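Acinetobacter secreted protease CpaA (PDB 6O38) is a secreted zinc metalloprotease that binds a dedicated chaperone for type II secretion and probably cleaves glycoproteins. Local coordinates at residues Asp371-Ser382 against Arg415-Tyr426; Val144-Ile154 against Ser163-Ser171. All coordinates share one frame; numbering follows the deposited sequence.

Interaction 1 of 2, residues Asp371-Ser382 against Arg415-Tyr426; sequences DSYTIDMLLVSS and RFYLRDVGYITY. With SO4 (sulfate ion), chain O.
Ile375 and Met377 pack against Leu418 on one face of two parallel strands, 373-381 and 416-425, in its buried part. Leu418 CD2 lies 3.8 Å from Met377 CG and 3.9 Å from Ile375 CB. Helix 557-569 covers Ile375 and Phe416 on this side. Further along, Leu379 CD1 reaches Asp420 CB, and Tyr423 brings its OH to 3.2 Å from Ser381 CB. Helix 391-411 lies over that end.

The backbones alternate as donor and acceptor. Ile375 N to Tyr417 O is nearly straight, with an N-H...O angle of 175°. Val421 N binds Met377 O, but the next bond runs from Leu379 N to Gly422 O. The pairing thus slips by one residue at Val421, as in a beta bulge.

The other face is looser and more polar at Asp376 and Arg419. The two side chains run alongside each other, pointing the same way. The extended Arg419 chain, with CG anti to the backbone N (chi1 164°), carries NH2 to 2.8 Å from Asp376 OD1. This salt bridge has a bent, weak hydrogen bond. Val421 CG1 sits over one guanidinium face, offset toward its rim. Arg419 NE donates a hydrogen bond to Asn355 O. The helical link between these parallel strands is consistent with the alpha/beta zinc-metallopeptidase fold of reprolysin-like enzymes.

Interaction 2 of 2, residues Val144-Ile154 against Ser163-Ser171; sequences VVSTASVSSDI and SSFTLKNGS
A short antiparallel beta hairpin, strands 152-154 and 166-167, is folded against the end of strand 141-146. Ser152 and Leu167 form its hydrogen-bonded pair. Leu167 N donates to Ser152 O at 2.6 Å. Ser152 N returns a bond to Leu167 O at 2.9 Å. Ile154 N then binds Phe165 O at 3.1 Å.

Leu167 fills the space between the hairpin and strand 141-146. Its CG is anti to the carbonyl carbon (chi1 -66°), and CD1 touches both Val144 and Ile154. CD1 is 3.7 Å from Val144 CG1 and also 3.7 Å from Ile154 CG1. The Val144 side chain crosses Leu167 at about a right angle. Ile121 and Tyr173 also touch Leu167.

Both segments belong to a StcE-type beta-sandwich domain. The hairpin forms one edge of a small four-stranded sheet, and strand 141-146 pairs with strands 116-121 and 172-178 in the facing layer. Leu167 therefore packs between the two layers. Phe165 extends this core with edge-to-face contacts to Tyr173 and Phe175.

The far end is more exposed. A type II turn runs from Lys168 to Ser171, with Gly170 at phi 106°, where a side chain would strike the preceding carbonyl. Gly170 N bonds to Ser146 O at 3.1 Å. Lys168 N is held by Ser171 OG. Asn169 folds beside the 147-148 bend: its CB is 3.4 Å from Ala148 O, and its OD1 is 3.4 Å from Thr147 CA.

Overall arrangement
The two contacts belong to different parts of the chain. Interaction 2 closes before interaction 1 opens. Their centres are about 54 Å apart, on opposite sides of the chain's centre, and their nearest atoms are about 30 Å apart. Interaction 2 lies within one of the StcE-type beta-sandwich domains. In interaction 1, strand 416-425 lies in the reprolysin-like protease region, while strand 367-381 also pairs with strand 358-364 of the preceding part of the chain. Strand 367-381 thus appears to join the two regions. The zinc ion is bound by His498, His502 and His508 in the protease region, and neither contact supplies a ligand. The chaperone chain touches neither.

Interaction 1 of 2, residues Asp371-Ser382 against Arg415-Tyr426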
loop_
_atom_site.group_PDB
_atom_site.type_symbol
_atom_site.label_atom_id
_atom_site.label_comp_id
_atom_site.label_asym_id
_atom_site.label_seq_id
_atom_site.Cartn_x
_atom_site.Cartn_y
_atom_site.Cartn_z
ATOM N N ASP A 371 -13.303 -2.360 -20.497
ATOM C CA ASP A 371 -13.252 -1.610 -19.249
ATOM C C ASP A 371 -12.004 -0.739 -19.132
ATOM O O ASP A 371 -11.737 -0.204 -18.049
ATOM C CB ASP A 371 -13.342 -2.566 -18.051
ATOM C CG ASP A 371 -13.737 -1.860 -16.763
ATOM O OD1 ASP A 371 -14.750 -1.128 -16.767
ATOM O OD2 ASP A 371 -13.033 -2.037 -15.745
ATOM N N SER A 372 -11.237 -0.576 -20.208
ATOM C CA SER A 372 -10.057 0.278 -20.165
ATOM C C SER A 372 -9.688 0.695 -21.580
ATOM O O SER A 372 -9.932 -0.037 -22.542
ATOM C CB SER A 372 -8.872 -0.427 -19.497
ATOM O OG SER A 372 -8.436 -1.536 -20.264
ATOM N N TYR A 373 -9.104 1.886 -21.691
ATOM C CA TYR A 373 -8.608 2.417 -22.952
ATOM C C TYR A 373 -7.106 2.639 -22.850
ATOM O O TYR A 373 -6.612 3.148 -21.840
ATOM C CB TYR A 373 -9.313 3.726 -23.320
ATOM C CG TYR A 373 -10.821 3.628 -23.293
ATOM C CD1 TYR A 373 -11.519 3.086 -24.366
ATOM C CD2 TYR A 373 -11.547 4.073 -22.197
ATOM C CE1 TYR A 373 -12.898 2.991 -24.348
ATOM C CE2 TYR A 373 -12.927 3.983 -22.170
ATOM C CZ TYR A 373 -13.597 3.441 -23.248
ATOM O OH TYR A 373 -14.970 3.349 -23.227
ATOM N N THR A 374 -6.382 2.259 -23.899
ATOM C CA THR A 374 -4.926 2.319 -23.893
ATOM C C THR A 374 -4.468 3.684 -24.391
ATOM O O THR A 374 -4.783 4.078 -25.519
ATOM C CB THR A 374 -4.334 1.211 -24.761
ATOM O OG1 THR A 374 -4.748 -0.065 -24.255
ATOM C CG2 THR A 374 -2.815 1.284 -24.754
ATOM N N ILE A 375 -3.720 4.396 -23.555
ATOM C CA ILE A 375 -3.149 5.691 -23.905
ATOM C C ILE A 375 -1.672 5.475 -24.208
ATOM O O ILE A 375 -0.880 5.183 -23.306
ATOM C CB ILE A 375 -3.349 6.719 -22.783
ATOM C CG1 ILE A 375 -4.840 6.923 -22.507
ATOM C CG2 ILE A 375 -2.683 8.039 -23.144
ATOM C CD1 ILE A 375 -5.127 7.882 -21.373
ATOM N N ASP A 376 -1.298 5.614 -25.477
ATOM C CA ASP A 376 0.084 5.409 -25.887
ATOM C C ASP A 376 0.920 6.631 -25.528
ATOM O O ASP A 376 0.529 7.768 -25.810
ATOM C CB ASP A 376 0.161 5.135 -27.389
ATOM C CG ASP A 376 -0.364 3.760 -27.758
ATOM O OD1 ASP A 376 -0.443 2.893 -26.863
ATOM O OD2 ASP A 376 -0.695 3.546 -28.944
HETATM N N MSE A 377 2.071 6.395 -24.905
HETATM C CA MSE A 377 2.921 7.484 -24.439
HETATM C C MSE A 377 4.316 7.445 -25.060
HETATM O O MSE A 377 4.886 6.375 -25.270
HETATM C CB MSE A 377 3.039 7.447 -22.912
HETATM C CG MSE A 377 1.724 7.658 -22.176
HETATM SE SE MSE A 377 1.069 9.491 -22.290
HETATM C CE MSE A 377 2.529 10.391 -21.366
ATOM N N LEU A 378 4.855 8.626 -25.349
ATOM C CA LEU A 378 6.225 8.778 -25.819
ATOM C C LEU A 378 7.080 9.282 -24.664
ATOM O O LEU A 378 6.813 10.355 -24.113
ATOM C CB LEU A 378 6.298 9.743 -27.002
ATOM C CG LEU A 378 7.698 10.226 -27.390
ATOM C CD1 LEU A 378 8.573 9.062 -27.832
ATOM C CD2 LEU A 378 7.624 11.290 -28.475
ATOM N N LEU A 379 8.098 8.510 -24.298
ATOM C CA LEU A 379 8.972 8.844 -23.182
ATOM C C LEU A 379 10.222 9.531 -23.717
ATOM O O LEU A 379 10.949 8.958 -24.536
ATOM C CB LEU A 379 9.339 7.592 -22.386
ATOM C CG LEU A 379 8.156 6.760 -21.884
ATOM C CD1 LEU A 379 8.636 5.581 -21.049
ATOM C CD2 LEU A 379 7.182 7.622 -21.095
ATOM N N VAL A 380 10.469 10.753 -23.254
ATOM C CA VAL A 380 11.619 11.548 -23.671
ATOM C C VAL A 380 12.497 11.790 -22.452
ATOM O O VAL A 380 12.021 12.293 -21.428
ATOM C CB VAL A 380 11.188 12.882 -24.308
ATOM C CG1 VAL A 380 12.396 13.615 -24.868
ATOM C CG2 VAL A 380 10.150 12.642 -25.393
ATOM N N SER A 381 13.774 11.431 -22.564
ATOM C CA SER A 381 14.742 11.610 -21.491
ATOM C C SER A 381 15.847 12.546 -21.959
ATOM O O SER A 381 16.416 12.351 -23.037
ATOM C CB SER A 381 15.334 10.270 -21.050
ATOM O OG SER A 381 15.848 10.352 -19.733
ATOM N N SER A 382 16.143 13.556 -21.148
ATOM C CA SER A 382 17.180 14.514 -21.498
ATOM C C SER A 382 18.557 13.858 -21.410
ATOM O O SER A 382 18.793 13.025 -20.528
ATOM C CB SER A 382 17.120 15.728 -20.572
ATOM O OG SER A 382 18.183 16.628 -20.839
ATOM N N ARG A 415 -10.591 3.747 -16.137
ATOM C CA ARG A 415 -10.645 3.008 -17.397
ATOM C C ARG A 415 -9.549 3.478 -18.356
ATOM O O ARG A 415 -9.805 3.911 -19.479
ATOM C CB ARG A 415 -12.025 3.147 -18.028
ATOM C CG ARG A 415 -13.161 2.610 -17.172
ATOM C CD ARG A 415 -14.408 2.374 -18.004
ATOM N NE ARG A 415 -15.570 2.066 -17.177
ATOM C CZ ARG A 415 -16.413 2.979 -16.704
ATOM N NH1 ARG A 415 -16.228 4.262 -16.983
ATOM N NH2 ARG A 415 -17.445 2.610 -15.957
ATOM N N PHE A 416 -8.305 3.384 -17.891
ATOM C CA PHE A 416 -7.176 3.681 -18.761
ATOM C C PHE A 416 -5.935 2.956 -18.260
ATOM O O PHE A 416 -5.805 2.663 -17.070
ATOM C CB PHE A 416 -6.908 5.190 -18.858
ATOM C CG PHE A 416 -6.059 5.737 -17.743
ATOM C CD1 PHE A 416 -6.619 6.054 -16.518
ATOM C CD2 PHE A 416 -4.702 5.950 -17.928
ATOM C CE1 PHE A 416 -5.842 6.565 -15.495
ATOM C CE2 PHE A 416 -3.919 6.457 -16.907
ATOM C CZ PHE A 416 -4.490 6.765 -15.689
ATOM N N TYR A 417 -5.033 2.672 -19.196
ATOM C CA TYR A 417 -3.689 2.200 -18.903
ATOM C C TYR A 417 -2.705 2.980 -19.760
ATOM O O TYR A 417 -3.025 3.389 -20.879
ATOM C CB TYR A 417 -3.514 0.700 -19.183
ATOM C CG TYR A 417 -4.221 -0.228 -18.224
ATOM C CD1 TYR A 417 -3.678 -0.519 -16.980
ATOM C CD2 TYR A 417 -5.415 -0.844 -18.578
ATOM C CE1 TYR A 417 -4.315 -1.380 -16.105
ATOM C CE2 TYR A 417 -6.058 -1.707 -17.711
ATOM C CZ TYR A 417 -5.504 -1.971 -16.477
ATOM O OH TYR A 417 -6.144 -2.830 -15.614
ATOM N N LEU A 418 -1.504 3.185 -19.229
ATOM C CA LEU A 418 -0.432 3.811 -19.987
ATOM C C LEU A 418 0.423 2.734 -20.639
ATOM O O LEU A 418 0.792 1.748 -19.993
ATOM C CB LEU A 418 0.429 4.704 -19.092
ATOM C CG LEU A 418 -0.224 5.983 -18.568
ATOM C CD1 LEU A 418 0.814 6.872 -17.902
ATOM C CD2 LEU A 418 -0.937 6.728 -19.688
ATOM N N ARG A 419 0.721 2.919 -21.922
ATOM C CA ARG A 419 1.586 2.019 -22.675
ATOM C C ARG A 419 2.667 2.849 -23.345
ATOM O O ARG A 419 2.359 3.764 -24.115
ATOM C CB ARG A 419 0.782 1.226 -23.711
ATOM C CG ARG A 419 1.611 0.560 -24.797
ATOM C CD ARG A 419 0.742 -0.368 -25.635
ATOM N NE ARG A 419 1.422 -0.846 -26.835
ATOM C CZ ARG A 419 1.195 -0.379 -28.058
ATOM N NH1 ARG A 419 1.860 -0.874 -29.092
ATOM N NH2 ARG A 419 0.299 0.579 -28.249
ATOM N N ASP A 420 3.928 2.539 -23.051
ATOM C CA ASP A 420 5.033 3.248 -23.681
ATOM C C ASP A 420 5.310 2.621 -25.043
ATOM O O ASP A 420 5.565 1.416 -25.145
ATOM C CB ASP A 420 6.277 3.245 -22.788
ATOM C CG ASP A 420 7.020 1.922 -22.799
ATOM O OD1 ASP A 420 6.402 0.882 -22.492
ATOM O OD2 ASP A 420 8.225 1.926 -23.128
ATOM N N VAL A 421 5.197 3.428 -26.096
ATOM C CA VAL A 421 5.408 2.966 -27.462
ATOM C C VAL A 421 6.707 3.479 -28.052
ATOM O O VAL A 421 7.004 3.185 -29.219
ATOM C CB VAL A 421 4.221 3.347 -28.366
ATOM C CG1 VAL A 421 2.955 2.658 -27.886
ATOM C CG2 VAL A 421 4.031 4.854 -28.378
ATOM N N GLY A 422 7.492 4.235 -27.289
ATOM C CA GLY A 422 8.752 4.751 -27.780
ATOM C C GLY A 422 9.561 5.450 -26.707
ATOM O O GLY A 422 8.996 6.043 -25.782
ATOM N N TYR A 423 10.885 5.384 -26.817
ATOM C CA TYR A 423 11.782 6.034 -25.869
ATOM C C TYR A 423 12.898 6.708 -26.649
ATOM O O TYR A 423 13.652 6.036 -27.359
ATOM C CB TYR A 423 12.352 5.026 -24.865
ATOM C CG TYR A 423 13.381 5.605 -23.917
ATOM C CD1 TYR A 423 12.995 6.189 -22.717
ATOM C CD2 TYR A 423 14.736 5.560 -24.217
ATOM C CE1 TYR A 423 13.931 6.716 -21.846
ATOM C CE2 TYR A 423 15.677 6.085 -23.355
ATOM C CZ TYR A 423 15.270 6.662 -22.171
ATOM O OH TYR A 423 16.208 7.183 -21.310
ATOM N N ILE A 424 13.004 8.029 -26.522
ATOM C CA ILE A 424 13.995 8.807 -27.252
ATOM C C ILE A 424 14.812 9.620 -26.260
ATOM O O ILE A 424 14.312 10.056 -25.218
ATOM C CB ILE A 424 13.361 9.729 -28.319
ATOM C CG1 ILE A 424 12.485 10.800 -27.664
ATOM C CG2 ILE A 424 12.564 8.914 -29.323
ATOM C CD1 ILE A 424 11.960 11.835 -28.637
ATOM N N THR A 425 16.086 9.810 -26.587
ATOM C CA THR A 425 16.980 10.663 -25.818
ATOM C C THR A 425 17.096 12.003 -26.532
ATOM O O THR A 425 17.557 12.061 -27.677
ATOM C CB THR A 425 18.357 10.018 -25.658
ATOM O OG1 THR A 425 18.280 8.954 -24.700
ATOM C CG2 THR A 425 19.381 11.048 -25.198
ATOM N N TYR A 426 16.676 13.072 -25.860
ATOM C CA TYR A 426 16.612 14.378 -26.499
ATOM C C TYR A 426 16.454 15.457 -25.438
ATOM O O TYR A 426 15.769 15.251 -24.433
ATOM C CB TYR A 426 15.452 14.448 -27.498
ATOM C CG TYR A 426 15.315 15.789 -28.173
ATOM C CD1 TYR A 426 16.177 16.166 -29.194
ATOM C CD2 TYR A 426 14.330 16.685 -27.781
ATOM C CE1 TYR A 426 16.057 17.395 -29.811
ATOM C CE2 TYR A 426 14.205 17.913 -28.390
ATOM C CZ TYR A 426 15.068 18.265 -29.405
ATOM O OH TYR A 426 14.942 19.493 -30.014
HETATM S S SO4 O . 1.910 -1.760 -32.274
HETATM O O1 SO4 O . 1.120 -0.535 -32.205
HETATM O O2 SO4 O . 1.243 -2.721 -33.147
HETATM O O3 SO4 O . 3.235 -1.455 -32.808
HETATM O O4 SO4 O . 2.046 -2.332 -30.937
#

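Interaction 2 of 2, residues Val144-Ile154 against Ser163-Ser171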
loop_
_atom_site.group_PDB
_atom_site.type_symbol
_atom_site.label_atom_id
_atom_site.label_comp_id
_atom_site.label_asym_id
_atom_site.label_seq_id
_atom_site.Cartn_x
_atom_site.Cartn_y
_atom_site.Cartn_z
ATOM N N VAL A 144 -6.719 -0.681 24.938
ATOM C CA VAL A 144 -7.925 -0.936 25.716
ATOM C C VAL A 144 -8.128 -2.442 25.786
ATOM O O VAL A 144 -8.312 -3.102 24.756
ATOM C CB VAL A 144 -9.148 -0.233 25.104
ATOM C CG1 VAL A 144 -10.344 -0.348 26.034
ATOM C CG2 VAL A 144 -8.830 1.226 24.815
ATOM N N VAL A 145 -8.096 -2.987 26.999
ATOM C CA VAL A 145 -8.160 -4.426 27.223
ATOM C C VAL A 145 -9.082 -4.687 28.406
ATOM O O VAL A 145 -9.116 -3.907 29.364
ATOM C CB VAL A 145 -6.755 -5.025 27.457
ATOM C CG1 VAL A 145 -6.081 -4.371 28.656
ATOM C CG2 VAL A 145 -6.828 -6.536 27.630
ATOM N N SER A 146 -9.848 -5.772 28.329
ATOM C CA SER A 146 -10.782 -6.144 29.382
ATOM C C SER A 146 -10.592 -7.608 29.747
ATOM O O SER A 146 -10.478 -8.463 28.863
ATOM C CB SER A 146 -12.231 -5.894 28.952
ATOM O OG SER A 146 -13.143 -6.399 29.913
ATOM N N THR A 147 -10.552 -7.888 31.049
ATOM C CA THR A 147 -10.578 -9.250 31.566
ATOM C C THR A 147 -11.846 -9.533 32.359
ATOM O O THR A 147 -11.975 -10.614 32.943
ATOM C CB THR A 147 -9.347 -9.520 32.438
ATOM O OG1 THR A 147 -9.451 -8.779 33.660
ATOM C CG2 THR A 147 -8.075 -9.115 31.707
ATOM N N ALA A 148 -12.782 -8.588 32.392
ATOM C CA ALA A 148 -14.012 -8.762 33.145
ATOM C C ALA A 148 -14.933 -9.763 32.454
ATOM O O ALA A 148 -14.852 -9.998 31.246
ATOM C CB ALA A 148 -14.730 -7.422 33.316
ATOM N N SER A 149 -15.826 -10.357 33.248
ATOM C CA SER A 149 -16.774 -11.332 32.726
ATOM C C SER A 149 -18.062 -10.697 32.223
ATOM O O SER A 149 -18.774 -11.322 31.429
ATOM C CB SER A 149 -17.107 -12.371 33.802
ATOM O OG SER A 149 -17.732 -11.766 34.920
ATOM N N VAL A 150 -18.377 -9.480 32.660
ATOM C CA VAL A 150 -19.502 -8.719 32.131
ATOM C C VAL A 150 -18.952 -7.718 31.123
ATOM O O VAL A 150 -17.951 -7.040 31.391
ATOM C CB VAL A 150 -20.288 -8.024 33.258
ATOM C CG1 VAL A 150 -20.642 -6.592 32.885
ATOM C CG2 VAL A 150 -21.543 -8.817 33.593
ATOM N N SER A 151 -19.587 -7.641 29.958
ATOM C CA SER A 151 -19.052 -6.860 28.855
ATOM C C SER A 151 -19.330 -5.370 29.043
ATOM O O SER A 151 -20.232 -4.960 29.781
ATOM C CB SER A 151 -19.637 -7.337 27.526
ATOM O OG SER A 151 -21.013 -7.015 27.430
ATOM N N SER A 152 -18.530 -4.558 28.357
ATOM C CA SER A 152 -18.680 -3.108 28.347
ATOM C C SER A 152 -18.360 -2.618 26.937
ATOM O O SER A 152 -18.158 -3.415 26.016
ATOM C CB SER A 152 -17.786 -2.458 29.411
ATOM O OG SER A 152 -16.509 -3.069 29.453
ATOM N N ASP A 153 -18.310 -1.299 26.761
ATOM C CA ASP A 153 -18.034 -0.730 25.450
ATOM C C ASP A 153 -17.401 0.646 25.610
ATOM O O ASP A 153 -17.340 1.206 26.707
ATOM C CB ASP A 153 -19.306 -0.657 24.594
ATOM C CG ASP A 153 -20.475 -0.027 25.327
ATOM O OD1 ASP A 153 -20.257 0.611 26.378
ATOM O OD2 ASP A 153 -21.620 -0.173 24.848
ATOM N N ILE A 154 -16.928 1.183 24.488
ATOM C CA ILE A 154 -16.235 2.465 24.437
ATOM C C ILE A 154 -17.171 3.500 23.829
ATOM O O ILE A 154 -17.844 3.225 22.828
ATOM C CB ILE A 154 -14.932 2.363 23.624
ATOM C CG1 ILE A 154 -14.007 1.307 24.229
ATOM C CG2 ILE A 154 -14.231 3.712 23.556
ATOM C CD1 ILE A 154 -12.771 1.032 23.400
ATOM N N SER A 163 -17.804 2.016 15.326
ATOM C CA SER A 163 -17.810 0.573 15.159
ATOM C C SER A 163 -18.258 -0.112 16.451
ATOM O O SER A 163 -18.531 0.531 17.469
ATOM C CB SER A 163 -16.431 0.083 14.723
ATOM O OG SER A 163 -16.028 0.710 13.518
ATOM N N SER A 164 -18.332 -1.443 16.407
ATOM C CA SER A 164 -18.829 -2.240 17.529
ATOM C C SER A 164 -17.705 -2.482 18.538
ATOM O O SER A 164 -17.265 -3.607 18.781
ATOM C CB SER A 164 -19.413 -3.553 17.025
ATOM O OG SER A 164 -20.415 -3.328 16.050
ATOM N N PHE A 165 -17.252 -1.389 19.153
ATOM C CA PHE A 165 -16.153 -1.443 20.118
ATOM C C PHE A 165 -16.680 -1.912 21.476
ATOM O O PHE A 165 -16.716 -1.177 22.465
ATOM C CB PHE A 165 -15.463 -0.090 20.230
ATOM C CG PHE A 165 -14.659 0.285 19.018
ATOM C CD1 PHE A 165 -13.468 -0.361 18.735
ATOM C CD2 PHE A 165 -15.087 1.292 18.169
ATOM C CE1 PHE A 165 -12.725 -0.020 17.620
ATOM C CE2 PHE A 165 -14.345 1.643 17.056
ATOM C CZ PHE A 165 -13.163 0.985 16.781
ATOM N N THR A 166 -17.093 -3.175 21.511
ATOM C CA THR A 166 -17.504 -3.806 22.754
ATOM C C THR A 166 -16.329 -4.561 23.362
ATOM O O THR A 166 -15.469 -5.088 22.652
ATOM C CB THR A 166 -18.678 -4.761 22.524
ATOM O OG1 THR A 166 -18.386 -5.631 21.424
ATOM C CG2 THR A 166 -19.949 -3.978 22.220
ATOM N N LEU A 167 -16.305 -4.614 24.691
ATOM C CA LEU A 167 -15.176 -5.163 25.436
ATOM C C LEU A 167 -15.659 -6.325 26.292
ATOM O O LEU A 167 -16.361 -6.118 27.288
ATOM C CB LEU A 167 -14.526 -4.085 26.303
ATOM C CG LEU A 167 -13.839 -2.939 25.562
ATOM C CD1 LEU A 167 -13.791 -1.693 26.427
ATOM C CD2 LEU A 167 -12.439 -3.354 25.139
ATOM N N LYS A 168 -15.282 -7.539 25.909
ATOM C CA LYS A 168 -15.489 -8.730 26.718
ATOM C C LYS A 168 -14.132 -9.277 27.157
ATOM O O LYS A 168 -13.076 -8.729 26.822
ATOM C CB LYS A 168 -16.295 -9.781 25.949
ATOM C CG LYS A 168 -15.514 -10.508 24.867
ATOM C CD LYS A 168 -16.344 -11.629 24.254
ATOM C CE LYS A 168 -15.592 -12.343 23.142
ATOM N NZ LYS A 168 -15.488 -11.522 21.909
ATOM N N ASN A 169 -14.167 -10.363 27.930
ATOM C CA ASN A 169 -12.943 -11.023 28.367
ATOM C C ASN A 169 -12.107 -11.463 27.170
ATOM O O ASN A 169 -12.516 -12.345 26.407
ATOM C CB ASN A 169 -13.268 -12.224 29.260
ATOM C CG ASN A 169 -12.027 -12.852 29.870
ATOM O OD1 ASN A 169 -10.969 -12.226 29.938
ATOM N ND2 ASN A 169 -12.154 -14.096 30.318
ATOM N N GLY A 170 -10.936 -10.852 27.001
ATOM C CA GLY A 170 -10.044 -11.151 25.898
ATOM C C GLY A 170 -10.004 -10.101 24.809
ATOM O O GLY A 170 -9.157 -10.200 23.911
ATOM N N SER A 171 -10.885 -9.105 24.851
ATOM C CA SER A 171 -10.881 -8.054 23.844
ATOM C C SER A 171 -9.645 -7.172 23.995
ATOM O O SER A 171 -9.139 -6.954 25.099
ATOM C CB SER A 171 -12.148 -7.207 23.949
ATOM O OG SER A 171 -13.303 -7.985 23.693
#